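Local atomic coordinates of 2-oxo-1,2-dihydroquinoline 8-monooxygenase, oxygenase component (Pseudomonas putida, PDB entry 1Z01), a protein that probably catalyses the hydroxylation of 2-oxo-1,2-dihydroquinoline at carbon 8, using a Rieske [2Fe-2S] cluster and a mononuclear iron in each subunit of a trimer. Residues G39-W44 / V150-D155; R87-S92 / C105-F110; W209-E214 / A371-Y376; A220-H225 / L240-T245. All coordinates share one frame; numbering follows the deposited sequence.

Interaction 1: G39-W44 / V150-D155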
loop_
_atom_site.group_PDB
_atom_site.type_symbol
_atom_site.label_atom_id
_atom_site.label_comp_id
_atom_site.label_asym_id
_atom_site.label_seq_id
_atom_site.Cartn_x
_atom_site.Cartn_y
_atom_site.Cartn_z
ATOM N N GLY A 39 -8.199 20.299 -0.843
ATOM C CA GLY A 39 -7.945 21.630 -0.321
ATOM C C GLY A 39 -8.556 22.785 -1.090
ATOM O O GLY A 39 -9.126 22.605 -2.163
ATOM N N PHE A 40 -8.448 23.981 -0.517
ATOM C CA PHE A 40 -8.941 25.201 -1.146
ATOM C C PHE A 40 -7.728 25.827 -1.793
ATOM O O PHE A 40 -6.752 26.151 -1.114
ATOM C CB PHE A 40 -9.535 26.149 -0.097
ATOM C CG PHE A 40 -10.846 25.675 0.450
ATOM C CD1 PHE A 40 -11.080 25.649 1.820
ATOM C CD2 PHE A 40 -11.845 25.230 -0.416
ATOM C CE1 PHE A 40 -12.283 25.187 2.322
ATOM C CE2 PHE A 40 -13.058 24.767 0.080
ATOM C CZ PHE A 40 -13.277 24.744 1.454
ATOM N N ILE A 41 -7.778 25.977 -3.111
ATOM C CA ILE A 41 -6.653 26.542 -3.836
ATOM C C ILE A 41 -6.851 28.042 -4.034
ATOM O O ILE A 41 -7.951 28.561 -3.826
ATOM C CB ILE A 41 -6.462 25.798 -5.178
ATOM C CG1 ILE A 41 -5.094 26.136 -5.763
ATOM C CG2 ILE A 41 -7.602 26.119 -6.126
ATOM C CD1 ILE A 41 -4.591 25.107 -6.741
ATOM N N ASN A 42 -5.784 28.735 -4.423
ATOM C CA ASN A 42 -5.815 30.183 -4.602
ATOM C C ASN A 42 -5.866 30.823 -3.211
ATOM O O ASN A 42 -6.644 31.750 -2.967
ATOM C CB ASN A 42 -7.034 30.617 -5.421
ATOM C CG ASN A 42 -7.013 30.067 -6.831
ATOM O OD1 ASN A 42 -8.066 29.778 -7.410
ATOM N ND2 ASN A 42 -5.820 29.935 -7.405
ATOM N N HIS A 43 -5.048 30.283 -2.303
ATOM C CA HIS A 43 -4.931 30.769 -0.926
ATOM C C HIS A 43 -3.475 30.768 -0.477
ATOM O O HIS A 43 -2.639 30.067 -1.052
ATOM C CB HIS A 43 -5.721 29.894 0.052
ATOM C CG HIS A 43 -7.181 30.203 0.100
ATOM N ND1 HIS A 43 -8.103 29.582 -0.715
ATOM C CD2 HIS A 43 -7.878 31.086 0.851
ATOM C CE1 HIS A 43 -9.305 30.069 -0.466
ATOM N NE2 HIS A 43 -9.196 30.985 0.479
ATOM N N TRP A 44 -3.178 31.568 0.545
ATOM C CA TRP A 44 -1.830 31.640 1.101
ATOM C C TRP A 44 -1.627 30.530 2.118
ATOM O O TRP A 44 -2.500 30.281 2.953
ATOM C CB TRP A 44 -1.583 32.983 1.812
ATOM C CG TRP A 44 -1.396 34.155 0.903
ATOM C CD1 TRP A 44 -2.349 35.051 0.512
ATOM C CD2 TRP A 44 -0.176 34.565 0.275
ATOM N NE1 TRP A 44 -1.796 36.001 -0.321
ATOM C CE2 TRP A 44 -0.464 35.725 -0.484
ATOM C CE3 TRP A 44 1.137 34.065 0.280
ATOM C CZ2 TRP A 44 0.513 36.392 -1.232
ATOM C CZ3 TRP A 44 2.108 34.731 -0.465
ATOM C CH2 TRP A 44 1.787 35.882 -1.210
ATOM N N VAL A 150 3.442 30.951 0.812
ATOM C CA VAL A 150 3.310 30.810 -0.630
ATOM C C VAL A 150 1.846 30.846 -1.042
ATOM O O VAL A 150 0.992 30.219 -0.410
ATOM C CB VAL A 150 3.937 29.479 -1.111
ATOM C CG1 VAL A 150 3.785 29.335 -2.627
ATOM C CG2 VAL A 150 5.401 29.438 -0.729
ATOM N N PHE A 151 1.547 31.600 -2.095
ATOM C CA PHE A 151 0.179 31.671 -2.579
ATOM C C PHE A 151 0.031 30.542 -3.590
ATOM O O PHE A 151 0.457 30.674 -4.736
ATOM C CB PHE A 151 -0.109 33.016 -3.259
ATOM C CG PHE A 151 -1.554 33.205 -3.620
ATOM C CD1 PHE A 151 -2.513 33.387 -2.626
ATOM C CD2 PHE A 151 -1.969 33.162 -4.946
ATOM C CE1 PHE A 151 -3.864 33.523 -2.947
ATOM C CE2 PHE A 151 -3.326 33.296 -5.279
ATOM C CZ PHE A 151 -4.269 33.476 -4.281
ATOM N N VAL A 152 -0.544 29.425 -3.145
ATOM C CA VAL A 152 -0.756 28.268 -4.006
ATOM C C VAL A 152 -1.992 28.524 -4.855
ATOM O O VAL A 152 -3.118 28.574 -4.356
ATOM C CB VAL A 152 -0.946 26.977 -3.179
ATOM C CG1 VAL A 152 -1.073 25.780 -4.101
ATOM C CG2 VAL A 152 0.235 26.784 -2.251
ATOM N N ARG A 153 -1.773 28.677 -6.151
ATOM C CA ARG A 153 -2.857 28.987 -7.063
ATOM C C ARG A 153 -2.953 28.057 -8.260
ATOM O O ARG A 153 -2.019 27.307 -8.570
ATOM C CB ARG A 153 -2.670 30.412 -7.581
ATOM C CG ARG A 153 -1.306 30.616 -8.237
ATOM C CD ARG A 153 -1.214 31.927 -8.985
ATOM N NE ARG A 153 0.125 32.147 -9.533
ATOM C CZ ARG A 153 0.500 33.260 -10.154
ATOM N NH1 ARG A 153 1.738 33.376 -10.623
ATOM N NH2 ARG A 153 -0.362 34.262 -10.300
ATOM N N GLU A 154 -4.093 28.131 -8.940
ATOM C CA GLU A 154 -4.313 27.349 -10.146
ATOM C C GLU A 154 -3.439 28.015 -11.206
ATOM O O GLU A 154 -3.119 29.200 -11.095
ATOM C CB GLU A 154 -5.775 27.431 -10.573
ATOM C CG GLU A 154 -6.764 27.148 -9.465
ATOM C CD GLU A 154 -8.193 27.224 -9.942
ATOM O OE1 GLU A 154 -8.687 26.229 -10.516
ATOM O OE2 GLU A 154 -8.823 28.284 -9.753
ATOM N N ASP A 155 -3.073 27.261 -12.238
ATOM C CA ASP A 155 -2.230 27.766 -13.316
ATOM C C ASP A 155 -2.714 29.062 -13.960
ATOM O O ASP A 155 -1.895 29.886 -14.374
ATOM C CB ASP A 155 -2.095 26.708 -14.408
ATOM C CG ASP A 155 -1.347 25.478 -13.938
ATOM O OD1 ASP A 155 -1.397 24.452 -14.640
ATOM O OD2 ASP A 155 -0.702 25.544 -12.872
#
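The carbonyl oxygen of Val152 is gripped by two successive backbone amides. Asn42 N lies 2.7 Å from Val152 O, in the carbonyl plane, and His43 N lies 3.3 Å from the same Val152 O, tilted 32° from that plane. Val152 N returns a weak bond to His43 O, making His43 and Val152 an antiparallel hydrogen-bonded pair, and the next pair, Trp44 with Phe151, is non-hydrogen-bonded. On the face that bears those two aromatics, Phe151 CB sits 3.7 Å from the centroid of the Trp44 six-membered ring and almost on its normal, a CH-pi contact. Phe151 CG is anti to its own backbone N (chi1 -173°), which brings the ring's CD1 edge over the five-membered ring of Trp44 in an edge-to-face pair, planes at 58°. Beyond it, Phe151 CZ reaches Asn42 O at 3.2 Å, and that oxygen also accepts a bond from Arg406. Where the pairing ends, the two branches of Ile41 part: CG1 lies against Val152 O at 3.4 Å, while CG2 meets Glu154 CG at 3.6 Å. Trp44 NE1 is satisfied by Pro163 O. Two consecutive residues facing one, with Asn42 at positive phi, define a G1 beta bulge, here where strand 43-49 begins as an edge strand, within this chain, of the six-stranded antiparallel sheet beside strand 147-152.

Interaction 2: R87-S92 / C105-F110. With FES (Fe2/s2 (inorganic) cluster), chain H.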
loop_
_atom_site.group_PDB
_atom_site.type_symbol
_atom_site.label_atom_id
_atom_site.label_comp_id
_atom_site.label_asym_id
_atom_site.label_seq_id
_atom_site.Cartn_x
_atom_site.Cartn_y
_atom_site.Cartn_z
ATOM N N ARG A 87 9.368 16.289 -19.445
ATOM C CA ARG A 87 8.895 14.955 -19.113
ATOM C C ARG A 87 8.512 14.740 -17.645
ATOM O O ARG A 87 8.611 13.635 -17.108
ATOM C CB ARG A 87 9.908 13.915 -19.610
ATOM C CG ARG A 87 10.018 13.952 -21.140
ATOM C CD ARG A 87 10.731 12.756 -21.732
ATOM N NE ARG A 87 9.956 11.527 -21.591
ATOM C CZ ARG A 87 10.267 10.377 -22.183
ATOM N NH1 ARG A 87 9.505 9.312 -21.990
ATOM N NH2 ARG A 87 11.325 10.288 -22.978
ATOM N N GLY A 88 8.068 15.830 -17.024
ATOM C CA GLY A 88 7.559 15.823 -15.660
ATOM C C GLY A 88 8.321 15.398 -14.419
ATOM O O GLY A 88 7.685 14.978 -13.445
ATOM N N VAL A 89 9.647 15.487 -14.415
ATOM C CA VAL A 89 10.380 15.111 -13.214
ATOM C C VAL A 89 10.342 16.292 -12.253
ATOM O O VAL A 89 10.021 17.408 -12.649
ATOM C CB VAL A 89 11.857 14.755 -13.520
ATOM C CG1 VAL A 89 11.919 13.668 -14.576
ATOM C CG2 VAL A 89 12.624 15.991 -13.950
ATOM N N ARG A 90 10.636 16.045 -10.983
ATOM C CA ARG A 90 10.660 17.133 -10.027
ATOM C C ARG A 90 12.026 17.796 -10.119
ATOM O O ARG A 90 13.065 17.138 -10.042
ATOM C CB ARG A 90 10.405 16.626 -8.608
ATOM C CG ARG A 90 8.956 16.284 -8.354
ATOM C CD ARG A 90 8.711 15.853 -6.930
ATOM N NE ARG A 90 9.403 14.610 -6.623
ATOM C CZ ARG A 90 9.019 13.765 -5.672
ATOM N NH1 ARG A 90 9.713 12.665 -5.458
ATOM N NH2 ARG A 90 7.938 14.015 -4.941
ATOM N N LEU A 91 12.011 19.108 -10.307
ATOM C CA LEU A 91 13.237 19.885 -10.421
ATOM C C LEU A 91 14.023 19.855 -9.112
ATOM O O LEU A 91 15.246 19.967 -9.111
ATOM C CB LEU A 91 12.895 21.341 -10.788
ATOM C CG LEU A 91 12.107 21.557 -12.088
ATOM C CD1 LEU A 91 11.595 22.991 -12.155
ATOM C CD2 LEU A 91 12.993 21.250 -13.288
ATOM N N SER A 92 13.313 19.688 -8.000
ATOM C CA SER A 92 13.934 19.685 -6.678
ATOM C C SER A 92 14.680 18.421 -6.264
ATOM O O SER A 92 15.410 18.437 -5.280
ATOM C CB SER A 92 12.882 19.980 -5.613
ATOM O OG SER A 92 11.919 18.942 -5.557
ATOM N N CYS A 105 16.392 21.809 -15.115
ATOM C CA CYS A 105 16.006 20.436 -14.850
ATOM C C CYS A 105 17.291 19.648 -15.043
ATOM O O CYS A 105 17.932 19.734 -16.091
ATOM C CB CYS A 105 14.945 19.975 -15.847
ATOM S SG CYS A 105 14.459 18.264 -15.645
ATOM N N TRP A 106 17.670 18.897 -14.019
ATOM C CA TRP A 106 18.889 18.086 -14.015
ATOM C C TRP A 106 18.893 16.941 -15.029
ATOM O O TRP A 106 19.923 16.309 -15.246
ATOM C CB TRP A 106 19.075 17.488 -12.621
ATOM C CG TRP A 106 17.793 16.884 -12.096
ATOM C CD1 TRP A 106 16.813 17.523 -11.388
ATOM C CD2 TRP A 106 17.342 15.539 -12.277
ATOM N NE1 TRP A 106 15.780 16.656 -11.118
ATOM C CE2 TRP A 106 16.081 15.431 -11.654
ATOM C CE3 TRP A 106 17.881 14.410 -12.910
ATOM C CZ2 TRP A 106 15.350 14.238 -11.640
ATOM C CZ3 TRP A 106 17.151 13.222 -12.897
ATOM C CH2 TRP A 106 15.899 13.149 -12.265
ATOM N N TYR A 107 17.745 16.679 -15.646
ATOM C CA TYR A 107 17.623 15.569 -16.593
ATOM C C TYR A 107 18.026 15.895 -18.026
ATOM O O TYR A 107 19.003 15.336 -18.531
ATOM C CB TYR A 107 16.187 15.026 -16.558
ATOM C CG TYR A 107 16.036 13.567 -16.930
ATOM C CD1 TYR A 107 14.839 12.891 -16.680
ATOM C CD2 TYR A 107 17.071 12.863 -17.540
ATOM C CE1 TYR A 107 14.677 11.551 -17.029
ATOM C CE2 TYR A 107 16.920 11.523 -17.896
ATOM C CZ TYR A 107 15.720 10.874 -17.639
ATOM O OH TYR A 107 15.550 9.554 -18.009
ATOM N N HIS A 108 17.273 16.773 -18.690
ATOM C CA HIS A 108 17.600 17.137 -20.068
ATOM C C HIS A 108 17.922 18.615 -20.234
ATOM O O HIS A 108 18.028 19.112 -21.356
ATOM C CB HIS A 108 16.476 16.751 -21.031
ATOM C CG HIS A 108 16.063 15.315 -20.935
ATOM N ND1 HIS A 108 14.991 14.893 -20.176
ATOM C CD2 HIS A 108 16.589 14.197 -21.493
ATOM C CE1 HIS A 108 14.873 13.580 -20.272
ATOM N NE2 HIS A 108 15.830 13.134 -21.066
ATOM N N GLY A 109 18.057 19.327 -19.122
ATOM C CA GLY A 109 18.428 20.728 -19.210
ATOM C C GLY A 109 17.408 21.823 -19.450
ATOM O O GLY A 109 17.812 22.962 -19.676
ATOM N N PHE A 110 16.112 21.520 -19.435
ATOM C CA PHE A 110 15.127 22.587 -19.618
ATOM C C PHE A 110 15.409 23.587 -18.498
ATOM O O PHE A 110 15.545 23.208 -17.340
ATOM C CB PHE A 110 13.702 22.043 -19.509
ATOM C CG PHE A 110 13.149 21.517 -20.810
ATOM C CD1 PHE A 110 13.906 20.677 -21.622
ATOM C CD2 PHE A 110 11.861 21.854 -21.218
ATOM C CE1 PHE A 110 13.385 20.181 -22.821
ATOM C CE2 PHE A 110 11.332 21.363 -22.413
ATOM C CZ PHE A 110 12.098 20.523 -23.216
HETATM FE FE1 FES H . 13.545 16.477 -19.695
HETATM FE FE2 FES H . 13.152 17.925 -17.542
HETATM S S1 FES H . 14.436 18.460 -19.228
HETATM S S2 FES H . 12.260 15.970 -17.918
#
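Val89 points from its loop toward segment 105-110, and each of its side-chain carbons has a partner there. CB stands 4.0 Å from Trp106 CZ2. CG1 meets the edge of the Tyr107 ring, 3.7 Å from Tyr107 CD1 and near the ring plane. With CG1 anti to the carbonyl carbon (chi1 -55°), the other branch is left facing the cluster ligand itself, Val89 CG2 lying 3.4 Å from Cys105 SG. Leu91 CD2 packs tightly on the same cysteine, 3.5 Å from Cys105 CB, so both residues place apolar groups against it. One polar bond joins the loops: Trp106 NE1 donates to Arg90 O over 3.0 Å, nearly straight at 165° and in the indole plane. Cys105 SG binds one iron at 2.3 Å and His108 ND1 the other at 2.2 Å; Cys84 and His86 supply the remaining protein ligands. His108 CE1 sits over the centre of one face of the Tyr107 ring, and Tyr107 OH bonds Asn215 of the second subunit, where Arg87 also meets Glu214 and Tyr376. Two thiolates on one iron and two imidazoles on the other are the signature of a Rieske centre; such ligation generally raises the potential above that of all-cysteine clusters.

Interaction 3: W209-E214 / A371-Y376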
loop_
_atom_site.group_PDB
_atom_site.type_symbol
_atom_site.label_atom_id
_atom_site.label_comp_id
_atom_site.label_asym_id
_atom_site.label_seq_id
_atom_site.Cartn_x
_atom_site.Cartn_y
_atom_site.Cartn_z
ATOM N N TRP A 209 -6.946 16.967 5.611
ATOM C CA TRP A 209 -6.771 18.237 6.311
ATOM C C TRP A 209 -8.003 18.784 7.027
ATOM O O TRP A 209 -7.882 19.402 8.097
ATOM C CB TRP A 209 -6.279 19.311 5.339
ATOM C CG TRP A 209 -7.350 19.826 4.400
ATOM C CD1 TRP A 209 -7.742 19.274 3.209
ATOM C CD2 TRP A 209 -8.155 21.001 4.581
ATOM N NE1 TRP A 209 -8.740 20.041 2.636
ATOM C CE2 TRP A 209 -9.009 21.105 3.459
ATOM C CE3 TRP A 209 -8.236 21.980 5.583
ATOM C CZ2 TRP A 209 -9.936 22.155 3.312
ATOM C CZ3 TRP A 209 -9.154 23.021 5.435
ATOM C CH2 TRP A 209 -9.989 23.097 4.310
ATOM N N ARG A 210 -9.181 18.586 6.443
ATOM C CA ARG A 210 -10.423 19.091 7.045
ATOM C C ARG A 210 -10.690 18.499 8.415
ATOM O O ARG A 210 -11.076 19.198 9.339
ATOM C CB ARG A 210 -11.621 18.798 6.137
ATOM C CG ARG A 210 -11.581 19.526 4.804
ATOM C CD ARG A 210 -12.585 18.956 3.821
ATOM N NE ARG A 210 -12.378 17.531 3.590
ATOM C CZ ARG A 210 -13.101 16.800 2.751
ATOM N NH1 ARG A 210 -12.851 15.510 2.601
ATOM N NH2 ARG A 210 -14.078 17.358 2.055
ATOM N N ILE A 211 -10.495 17.199 8.543
ATOM C CA ILE A 211 -10.727 16.533 9.809
ATOM C C ILE A 211 -9.710 16.959 10.863
ATOM O O ILE A 211 -10.020 17.011 12.054
ATOM C CB ILE A 211 -10.710 15.011 9.603
ATOM C CG1 ILE A 211 -11.899 14.620 8.714
ATOM C CG2 ILE A 211 -10.743 14.294 10.937
ATOM C CD1 ILE A 211 -13.269 15.039 9.275
ATOM N N ALA A 212 -8.493 17.281 10.434
ATOM C CA ALA A 212 -7.473 17.723 11.382
ATOM C C ALA A 212 -7.767 19.159 11.824
ATOM O O ALA A 212 -7.590 19.515 12.983
ATOM C CB ALA A 212 -6.102 17.652 10.741
ATOM N N CYS A 213 -8.216 19.976 10.880
ATOM C CA CYS A 213 -8.548 21.382 11.129
ATOM C C CYS A 213 -9.714 21.654 12.106
ATOM O O CYS A 213 -9.665 22.604 12.901
ATOM C CB CYS A 213 -8.865 22.047 9.790
ATOM S SG CYS A 213 -9.374 23.778 9.889
ATOM N N GLU A 214 -10.756 20.829 12.045
ATOM C CA GLU A 214 -11.942 21.030 12.881
ATOM C C GLU A 214 -11.794 20.780 14.380
ATOM O O GLU A 214 -12.594 21.265 15.181
ATOM C CB GLU A 214 -13.101 20.193 12.333
ATOM C CG GLU A 214 -13.505 20.632 10.947
ATOM C CD GLU A 214 -14.692 19.880 10.395
ATOM O OE1 GLU A 214 -15.025 20.111 9.217
ATOM O OE2 GLU A 214 -15.294 19.069 11.123
ATOM N N ALA A 371 -7.606 9.333 14.642
ATOM C CA ALA A 371 -8.638 8.352 14.977
ATOM C C ALA A 371 -9.991 8.592 14.311
ATOM O O ALA A 371 -10.812 7.684 14.210
ATOM C CB ALA A 371 -8.811 8.300 16.490
ATOM N N MET A 372 -10.226 9.812 13.856
ATOM C CA MET A 372 -11.490 10.156 13.224
ATOM C C MET A 372 -11.451 10.057 11.693
ATOM O O MET A 372 -12.488 9.998 11.045
ATOM C CB MET A 372 -11.870 11.572 13.686
ATOM C CG MET A 372 -13.005 12.257 12.979
ATOM S SD MET A 372 -13.467 13.761 13.905
ATOM C CE MET A 372 -11.905 14.616 14.039
ATOM N N GLN A 373 -10.250 9.997 11.122
ATOM C CA GLN A 373 -10.089 9.950 9.664
ATOM C C GLN A 373 -10.770 8.801 8.907
ATOM O O GLN A 373 -11.330 9.032 7.838
ATOM C CB GLN A 373 -8.597 9.990 9.302
ATOM C CG GLN A 373 -7.842 11.213 9.834
ATOM C CD GLN A 373 -8.171 12.505 9.093
ATOM O OE1 GLN A 373 -9.050 12.546 8.231
ATOM N NE2 GLN A 373 -7.460 13.569 9.430
ATOM N N ASN A 374 -10.736 7.576 9.440
ATOM C CA ASN A 374 -11.362 6.425 8.760
ATOM C C ASN A 374 -12.862 6.552 8.513
ATOM O O ASN A 374 -13.391 6.042 7.525
ATOM C CB ASN A 374 -11.114 5.130 9.541
ATOM C CG ASN A 374 -9.740 4.548 9.281
ATOM O OD1 ASN A 374 -9.257 3.704 10.040
ATOM N ND2 ASN A 374 -9.104 4.984 8.197
ATOM N N PHE A 375 -13.550 7.224 9.418
ATOM C CA PHE A 375 -14.986 7.411 9.302
ATOM C C PHE A 375 -15.330 8.278 8.098
ATOM O O PHE A 375 -16.351 8.078 7.447
ATOM C CB PHE A 375 -15.510 8.067 10.592
ATOM C CG PHE A 375 -17.012 8.183 10.671
ATOM C CD1 PHE A 375 -17.825 7.093 10.394
ATOM C CD2 PHE A 375 -17.607 9.368 11.110
ATOM C CE1 PHE A 375 -19.205 7.171 10.556
ATOM C CE2 PHE A 375 -18.983 9.458 11.277
ATOM C CZ PHE A 375 -19.788 8.357 11.001
ATOM N N TYR A 376 -14.453 9.226 7.789
ATOM C CA TYR A 376 -14.691 10.170 6.708
ATOM C C TYR A 376 -14.073 9.958 5.333
ATOM O O TYR A 376 -14.643 10.422 4.341
ATOM C CB TYR A 376 -14.282 11.569 7.174
ATOM C CG TYR A 376 -15.136 12.118 8.285
ATOM C CD1 TYR A 376 -16.253 12.907 8.006
ATOM C CD2 TYR A 376 -14.828 11.847 9.618
ATOM C CE1 TYR A 376 -17.045 13.420 9.038
ATOM C CE2 TYR A 376 -15.607 12.349 10.652
ATOM C CZ TYR A 376 -16.709 13.135 10.356
ATOM O OH TYR A 376 -17.473 13.633 11.382
#
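Two helices of the catalytic domain pack here: the short helix 209-213 lies against the C-terminal end of the long helix 339-377, which earlier carries the iron ligand Asp365. The axes of the two segments approach to 9.6 Å with their directions 135° apart. Ile211 carries the contact, meeting three side chains of the long helix. Its CG2 branch presses on the methionine methyl, Ile211 CG2 to Met372 CE 3.3 Å, a close approach for two carbons. Gln373, bent at chi2, runs antiparallel alongside Ile211, leaving its OE1 3.3 Å from Ile211 CB while its NE2 donates to Asn208 O. Tyr376 OH is held by Glu385 and also bonds Arg87 of the third subunit, a link from this contact to a neighbouring Rieske domain. Ile211 O is buried with no polar partner. With CG1 lying beside the backbone N (chi1 -65°), Ile211 CD1 lands over the centre of the Tyr376 ring, 3.6 Å from the ring centroid and 13° off its normal.

Interaction 4: A220-H225 / L240-T245. With FE (Fe (III) ion), chain G.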
loop_
_atom_site.group_PDB
_atom_site.type_symbol
_atom_site.label_atom_id
_atom_site.label_comp_id
_atom_site.label_asym_id
_atom_site.label_seq_id
_atom_site.Cartn_x
_atom_site.Cartn_y
_atom_site.Cartn_z
ATOM N N ALA A 220 -15.824 20.962 22.755
ATOM C CA ALA A 220 -16.285 19.764 23.442
ATOM C C ALA A 220 -15.213 18.695 23.478
ATOM O O ALA A 220 -15.407 17.647 24.079
ATOM C CB ALA A 220 -17.531 19.218 22.766
ATOM N N HIS A 221 -14.081 18.950 22.834
ATOM C CA HIS A 221 -13.014 17.954 22.821
ATOM C C HIS A 221 -12.038 18.155 23.974
ATOM O O HIS A 221 -11.003 17.495 24.039
ATOM C CB HIS A 221 -12.249 17.990 21.492
ATOM C CG HIS A 221 -11.139 18.991 21.465
ATOM N ND1 HIS A 221 -11.351 20.336 21.249
ATOM C CD2 HIS A 221 -9.807 18.845 21.655
ATOM C CE1 HIS A 221 -10.198 20.975 21.306
ATOM N NE2 HIS A 221 -9.246 20.093 21.551
ATOM N N ILE A 222 -12.369 19.073 24.875
ATOM C CA ILE A 222 -11.525 19.368 26.031
ATOM C C ILE A 222 -11.159 18.095 26.802
ATOM O O ILE A 222 -10.080 17.989 27.380
ATOM C CB ILE A 222 -12.236 20.360 26.988
ATOM C CG1 ILE A 222 -12.550 21.661 26.242
ATOM C CG2 ILE A 222 -11.360 20.636 28.207
ATOM C CD1 ILE A 222 -13.260 22.714 27.078
ATOM N N LEU A 223 -12.069 17.130 26.793
ATOM C CA LEU A 223 -11.871 15.856 27.480
ATOM C C LEU A 223 -10.566 15.172 27.076
ATOM O O LEU A 223 -9.976 14.427 27.856
ATOM C CB LEU A 223 -13.054 14.935 27.171
ATOM C CG LEU A 223 -13.868 14.412 28.355
ATOM C CD1 LEU A 223 -15.346 14.290 27.971
ATOM C CD2 LEU A 223 -13.291 13.072 28.802
ATOM N N VAL A 224 -10.128 15.426 25.847
ATOM C CA VAL A 224 -8.901 14.847 25.298
ATOM C C VAL A 224 -7.636 15.249 26.069
ATOM O O VAL A 224 -6.640 14.526 26.066
ATOM C CB VAL A 224 -8.754 15.257 23.804
ATOM C CG1 VAL A 224 -7.342 14.988 23.295
ATOM C CG2 VAL A 224 -9.771 14.495 22.967
ATOM N N HIS A 225 -7.693 16.392 26.746
ATOM C CA HIS A 225 -6.558 16.912 27.501
ATOM C C HIS A 225 -6.650 16.703 29.010
ATOM O O HIS A 225 -5.741 17.089 29.743
ATOM C CB HIS A 225 -6.407 18.406 27.221
ATOM C CG HIS A 225 -6.235 18.732 25.772
ATOM N ND1 HIS A 225 -5.069 18.474 25.083
ATOM C CD2 HIS A 225 -7.090 19.277 24.874
ATOM C CE1 HIS A 225 -5.214 18.846 23.823
ATOM N NE2 HIS A 225 -6.431 19.335 23.671
ATOM N N LEU A 240 -15.767 20.111 32.109
ATOM C CA LEU A 240 -16.063 18.987 31.221
ATOM C C LEU A 240 -15.986 19.462 29.764
ATOM O O LEU A 240 -15.482 18.752 28.891
ATOM C CB LEU A 240 -17.455 18.426 31.531
ATOM C CG LEU A 240 -17.673 17.969 32.982
ATOM C CD1 LEU A 240 -19.079 17.428 33.141
ATOM C CD2 LEU A 240 -16.656 16.904 33.358
ATOM N N GLY A 241 -16.473 20.678 29.526
ATOM C CA GLY A 241 -16.460 21.267 28.198
ATOM C C GLY A 241 -17.194 22.595 28.243
ATOM O O GLY A 241 -17.492 23.091 29.325
ATOM N N LEU A 242 -17.475 23.177 27.084
ATOM C CA LEU A 242 -18.198 24.441 27.023
ATOM C C LEU A 242 -19.422 24.232 26.135
ATOM O O LEU A 242 -19.368 23.465 25.175
ATOM C CB LEU A 242 -17.320 25.546 26.430
ATOM C CG LEU A 242 -15.928 25.752 27.017
ATOM C CD1 LEU A 242 -15.222 26.855 26.252
ATOM C CD2 LEU A 242 -16.029 26.103 28.482
ATOM N N LEU A 243 -20.523 24.904 26.462
ATOM C CA LEU A 243 -21.753 24.790 25.681
ATOM C C LEU A 243 -22.203 26.152 25.195
ATOM O O LEU A 243 -22.068 27.143 25.906
ATOM C CB LEU A 243 -22.891 24.236 26.524
ATOM C CG LEU A 243 -22.867 22.873 27.188
ATOM C CD1 LEU A 243 -23.587 22.996 28.521
ATOM C CD2 LEU A 243 -23.538 21.837 26.298
ATOM N N PRO A 244 -22.745 26.222 23.973
ATOM C CA PRO A 244 -23.206 27.521 23.476
ATOM C C PRO A 244 -24.530 27.832 24.186
ATOM O O PRO A 244 -25.317 26.924 24.441
ATOM C CB PRO A 244 -23.379 27.269 21.982
ATOM C CG PRO A 244 -23.763 25.812 21.927
ATOM C CD PRO A 244 -22.824 25.186 22.928
ATOM N N THR A 245 -24.773 29.095 24.523
ATOM C CA THR A 245 -26.013 29.457 25.206
ATOM C C THR A 245 -26.926 30.305 24.327
ATOM O O THR A 245 -28.131 30.379 24.558
ATOM C CB THR A 245 -25.733 30.231 26.512
ATOM O OG1 THR A 245 -25.088 31.473 26.206
ATOM C CG2 THR A 245 -24.845 29.414 27.434
HETATM FE FE FE G . -7.048 20.235 21.922
HETATM O O HOH W 1 -7.010 22.475 22.226
#
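Apolar contact joins the two segments, and it rests on Ile222. Its chain is extended to CD1 (chi2 180°), which lies 3.7 Å from Gly241 CA, at a position where the strand presents bare backbone. The same Ile222 CD1 also meets Leu242 CG at 4.0 Å, the two side chains crossing at about a right angle. Nearer the backbone, Ile222 CB stands 4.1 Å from Leu240 O. Polar bonding lies within the 220-225 turn or goes to other partners. Within 220-225, Val224 N bonds His221 O and His225 N bonds Ile222 O, both at 2.9 Å, closing the 3-10 turn 222-225; strand 241-244 pairs with strand 271-277, and Leu242 also shares a backbone bond with Asn219. Metal coordination occupies the other side of the turn. His221 NE2 binds the iron at 2.2 Å and His225 NE2 at 2.1 Å; Asp365 is the third protein ligand, and a water lies 2.3 Å from the iron. His221 ND1 donates to Asp218 O, which fixes the rotation of that imidazole and leaves NE2 for the metal. Two histidines and one carboxylate form the facial triad expected of Rieske oxygenases, and the coordinated water occupies a site that dioxygen could take over during turnover.

How the interactions relate
Interactions 1 to 3 are buried, whereas interaction 4 is only partly so. Interaction 1 joins sheet strands through backbone bonds and touches interaction 3, Gly39 and Phe40 packing on Trp209. Interactions 3 and 4 share the catalytic domain: 220-225 and 240-245 fall within the chain loop closed by interaction 3, their nearest atoms about 6 Å from it, and in both, one isoleucine makes most of the side-chain contact. Interaction 2 joins loops around a metal cluster, with its centre about 51 Å from that of interaction 4 in the same chain. The trimer closes this gap: Tyr107 of interaction 2 packs on Val224 of interaction 4 in a neighbouring subunit, consistent with electron transfer between subunits.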